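Local coordinates for Lactamase_B domain-containing protein (Pontibacter korlensis, PDB 6XFR) that probably hydrolyses the amide bond of beta-lactam antibiotics to give substituted beta-amino acids, as a zinc-dependent class B1 metallo-beta-lactamase, at residues L178-Q189 with L210-L218. Numbering follows the deposited sequence.
Sequences LKSWPLAIQRLQ and LLSHTLSLL
L218 reaches W181 with both of its methyls at one end of the antiparallel pair of helices 181-191 and 209-217, whose segment axes lie 9.5 Å apart at an angle of 164°. They are the last two helices of the metallo-beta-lactamase fold, joined through strand 197-200, and no hydrogen bond links the two segments. CD1 of L218 lies over one face of the W181 indole in a CH-pi contact, 3.8 Å from the centroid of the five-membered ring, while CD2 touches W181 CB. NE1 of W181 donates a hydrogen bond to L161 O, which helps fix the indole near the zinc ligand H141.

Farther along, L211 packs against I185, L188 and Q189. L211 CB and CD1 each lie 3.7 Å from Q189 CG, the two side chains sliding past each other in opposite directions. With CG2 anti to the backbone N and CG1 beside it (chi1 -69°), I185 presents CG1 to T214 CG2 at 3.7 Å; T214 OG1 donates to L210 O and is also hydrogen-bonded with K163 N. On the more open flank, L215 CD1 packs against I185 CG2 at 3.6 Å and ends 3.5 Å from P182 O.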
loop_
_atom_site.group_PDB
_atom_site.type_symbol
_atom_site.label_atom_id
_atom_site.label_comp_id
_atom_site.label_asym_id
_atom_site.label_seq_id
_atom_site.Cartn_x
_atom_site.Cartn_y
_atom_site.Cartn_z
ATOM N N LEU B 178 0.714 23.979 -14.026
ATOM C CA LEU B 178 -0.160 23.051 -14.731
ATOM C C LEU B 178 0.392 22.699 -16.100
ATOM O O LEU B 178 0.127 21.610 -16.613
ATOM C CB LEU B 178 -1.550 23.661 -14.874
ATOM C CG LEU B 178 -2.288 23.785 -13.551
ATOM C CD1 LEU B 178 -3.695 24.233 -13.810
ATOM C CD2 LEU B 178 -2.241 22.465 -12.780
ATOM N N LYS B 179 1.195 23.582 -16.686
ATOM C CA LYS B 179 1.682 23.357 -18.033
ATOM C C LYS B 179 2.849 22.377 -18.053
ATOM O O LYS B 179 3.005 21.629 -19.024
ATOM C CB LYS B 179 2.073 24.704 -18.645
ATOM C CG LYS B 179 1.744 24.851 -20.113
ATOM C CD LYS B 179 2.920 24.329 -20.919
ATOM C CE LYS B 179 2.868 24.811 -22.340
ATOM N NZ LYS B 179 1.516 24.521 -22.883
ATOM N N SER B 180 3.656 22.343 -16.986
ATOM C CA SER B 180 4.822 21.469 -16.931
ATOM C C SER B 180 4.533 20.120 -16.299
ATOM O O SER B 180 5.152 19.127 -16.686
ATOM C CB SER B 180 5.966 22.153 -16.177
ATOM O OG SER B 180 7.122 21.323 -16.134
ATOM N N TRP B 181 3.618 20.076 -15.327
ATOM C CA TRP B 181 3.250 18.846 -14.618
ATOM C C TRP B 181 3.102 17.628 -15.528
ATOM O O TRP B 181 3.678 16.582 -15.207
ATOM C CB TRP B 181 1.935 19.114 -13.875
ATOM C CG TRP B 181 1.755 18.343 -12.605
ATOM C CD1 TRP B 181 2.276 17.118 -12.294
ATOM C CD2 TRP B 181 0.998 18.758 -11.471
ATOM N NE1 TRP B 181 1.890 16.753 -11.040
ATOM C CE2 TRP B 181 1.099 17.741 -10.513
ATOM C CE3 TRP B 181 0.241 19.898 -11.173
ATOM C CZ2 TRP B 181 0.479 17.831 -9.262
ATOM C CZ3 TRP B 181 -0.365 19.988 -9.950
ATOM C CH2 TRP B 181 -0.244 18.961 -9.000
ATOM N N PRO B 182 2.407 17.715 -16.673
ATOM C CA PRO B 182 2.269 16.530 -17.547
ATOM C C PRO B 182 3.587 15.970 -18.051
ATOM O O PRO B 182 3.752 14.748 -18.120
ATOM C CB PRO B 182 1.426 17.064 -18.711
ATOM C CG PRO B 182 0.772 18.283 -18.185
ATOM C CD PRO B 182 1.684 18.889 -17.199
ATOM N N LEU B 183 4.525 16.828 -18.441
ATOM C CA LEU B 183 5.815 16.339 -18.901
ATOM C C LEU B 183 6.652 15.803 -17.739
ATOM O O LEU B 183 7.441 14.869 -17.917
ATOM C CB LEU B 183 6.532 17.465 -19.660
ATOM C CG LEU B 183 5.620 18.063 -20.746
ATOM C CD1 LEU B 183 6.252 19.225 -21.476
ATOM C CD2 LEU B 183 5.169 16.980 -21.734
ATOM N N ALA B 184 6.485 16.352 -16.542
ATOM C CA ALA B 184 7.209 15.805 -15.401
ATOM C C ALA B 184 6.763 14.377 -15.109
ATOM O O ALA B 184 7.595 13.510 -14.816
ATOM C CB ALA B 184 7.022 16.698 -14.175
ATOM N N ILE B 185 5.451 14.109 -15.191
ATOM C CA ILE B 185 4.970 12.748 -14.975
ATOM C C ILE B 185 5.577 11.805 -16.005
ATOM O O ILE B 185 6.106 10.736 -15.663
ATOM C CB ILE B 185 3.429 12.706 -15.016
ATOM C CG1 ILE B 185 2.859 13.410 -13.798
ATOM C CG2 ILE B 185 2.928 11.227 -15.122
ATOM C CD1 ILE B 185 3.568 12.982 -12.531
ATOM N N GLN B 186 5.563 12.217 -17.276
ATOM C CA GLN B 186 6.083 11.371 -18.339
ATOM C C GLN B 186 7.580 11.156 -18.201
ATOM O O GLN B 186 8.092 10.098 -18.571
ATOM C CB GLN B 186 5.727 11.991 -19.680
ATOM C CG GLN B 186 4.234 12.188 -19.800
ATOM C CD GLN B 186 3.811 12.872 -21.077
ATOM O OE1 GLN B 186 4.144 14.024 -21.318
ATOM N NE2 GLN B 186 3.085 12.155 -21.911
ATOM N N ARG B 187 8.296 12.123 -17.645
ATOM C CA ARG B 187 9.685 11.871 -17.313
ATOM C C ARG B 187 9.778 10.754 -16.274
ATOM O O ARG B 187 10.520 9.778 -16.458
ATOM C CB ARG B 187 10.325 13.163 -16.809
ATOM C CG ARG B 187 11.011 13.989 -17.872
ATOM C CD ARG B 187 11.193 15.461 -17.469
ATOM N NE ARG B 187 11.295 16.352 -18.637
ATOM C CZ ARG B 187 10.625 17.503 -18.820
ATOM N NH1 ARG B 187 9.766 17.983 -17.921
ATOM N NH2 ARG B 187 10.818 18.191 -19.934
ATOM N N LEU B 188 8.936 10.803 -15.243
ATOM C CA LEU B 188 8.954 9.721 -14.266
ATOM C C LEU B 188 8.636 8.382 -14.922
ATOM O O LEU B 188 9.320 7.377 -14.672
ATOM C CB LEU B 188 7.955 10.017 -13.163
ATOM C CG LEU B 188 8.251 11.242 -12.315
ATOM C CD1 LEU B 188 7.228 11.300 -11.196
ATOM C CD2 LEU B 188 9.653 11.174 -11.775
ATOM N N GLN B 189 7.611 8.342 -15.779
ATOM C CA GLN B 189 7.283 7.083 -16.437
ATOM C C GLN B 189 8.430 6.586 -17.298
ATOM O O GLN B 189 8.616 5.376 -17.425
ATOM C CB GLN B 189 6.042 7.211 -17.295
ATOM C CG GLN B 189 4.761 7.421 -16.556
ATOM C CD GLN B 189 3.677 7.730 -17.537
ATOM O OE1 GLN B 189 3.937 8.446 -18.512
ATOM N NE2 GLN B 189 2.457 7.186 -17.328
ATOM N N LEU B 210 -0.527 5.076 -10.617
ATOM C CA LEU B 210 -0.595 6.422 -10.055
ATOM C C LEU B 210 -0.009 7.470 -11.007
ATOM O O LEU B 210 -0.375 8.654 -10.940
ATOM C CB LEU B 210 0.103 6.439 -8.696
ATOM C CG LEU B 210 -0.810 6.193 -7.507
ATOM C CD1 LEU B 210 -0.960 4.709 -7.235
ATOM C CD2 LEU B 210 -0.327 6.903 -6.271
ATOM N N LEU B 211 0.932 7.081 -11.867
ATOM C CA LEU B 211 1.450 8.036 -12.838
ATOM C C LEU B 211 0.439 8.264 -13.945
ATOM O O LEU B 211 0.085 9.413 -14.251
ATOM C CB LEU B 211 2.774 7.560 -13.421
ATOM C CG LEU B 211 3.773 7.156 -12.334
ATOM C CD1 LEU B 211 4.995 6.463 -12.964
ATOM C CD2 LEU B 211 4.170 8.376 -11.480
ATOM N N SER B 212 -0.084 7.182 -14.527
ATOM C CA SER B 212 -1.071 7.389 -15.582
ATOM C C SER B 212 -2.316 8.111 -15.065
ATOM O O SER B 212 -2.857 8.958 -15.783
ATOM C CB SER B 212 -1.443 6.062 -16.255
ATOM O OG SER B 212 -1.456 5.003 -15.336
ATOM N N HIS B 213 -2.752 7.848 -13.817
ATOM C CA HIS B 213 -3.926 8.549 -13.286
ATOM C C HIS B 213 -3.639 10.037 -13.107
ATOM O O HIS B 213 -4.512 10.885 -13.350
ATOM C CB HIS B 213 -4.404 7.926 -11.964
ATOM C CG HIS B 213 -5.517 8.686 -11.293
ATOM N ND1 HIS B 213 -6.779 8.806 -11.837
ATOM C CD2 HIS B 213 -5.557 9.356 -10.110
ATOM C CE1 HIS B 213 -7.540 9.535 -11.037
ATOM N NE2 HIS B 213 -6.829 9.870 -9.974
ATOM N N THR B 214 -2.439 10.378 -12.650
ATOM C CA THR B 214 -2.105 11.788 -12.555
ATOM C C THR B 214 -2.078 12.432 -13.937
ATOM O O THR B 214 -2.692 13.485 -14.148
ATOM C CB THR B 214 -0.772 11.937 -11.836
ATOM O OG1 THR B 214 -0.936 11.469 -10.481
ATOM C CG2 THR B 214 -0.310 13.387 -11.847
ATOM N N LEU B 215 -1.492 11.743 -14.924
ATOM C CA LEU B 215 -1.556 12.227 -16.300
ATOM C C LEU B 215 -2.994 12.479 -16.747
ATOM O O LEU B 215 -3.289 13.472 -17.424
ATOM C CB LEU B 215 -0.910 11.201 -17.226
ATOM C CG LEU B 215 -0.189 11.821 -18.409
ATOM C CD1 LEU B 215 1.041 12.551 -17.854
ATOM C CD2 LEU B 215 0.170 10.768 -19.441
ATOM N N SER B 216 -3.900 11.573 -16.394
ATOM C CA SER B 216 -5.291 11.718 -16.785
ATOM C C SER B 216 -5.931 12.956 -16.147
ATOM O O SER B 216 -6.683 13.684 -16.803
ATOM C CB SER B 216 -6.035 10.434 -16.410
ATOM O OG SER B 216 -7.439 10.590 -16.516
ATOM N N LEU B 217 -5.669 13.195 -14.863
ATOM C CA LEU B 217 -6.217 14.375 -14.199
ATOM C C LEU B 217 -5.728 15.681 -14.828
ATOM O O LEU B 217 -6.473 16.666 -14.868
ATOM C CB LEU B 217 -5.855 14.351 -12.708
ATOM C CG LEU B 217 -6.529 13.311 -11.819
ATOM C CD1 LEU B 217 -5.997 13.464 -10.409
ATOM C CD2 LEU B 217 -8.042 13.434 -11.861
ATOM N N LEU B 218 -4.491 15.707 -15.306
ATOM C CA LEU B 218 -3.848 16.897 -15.864
ATOM C C LEU B 218 -4.325 17.333 -17.248
ATOM O O LEU B 218 -5.331 18.015 -17.391
ATOM C CB LEU B 218 -2.333 16.665 -15.925
ATOM C CG LEU B 218 -1.678 16.938 -14.592
ATOM C CD1 LEU B 218 -0.291 16.304 -14.539
ATOM C CD2 LEU B 218 -1.601 18.462 -14.390
#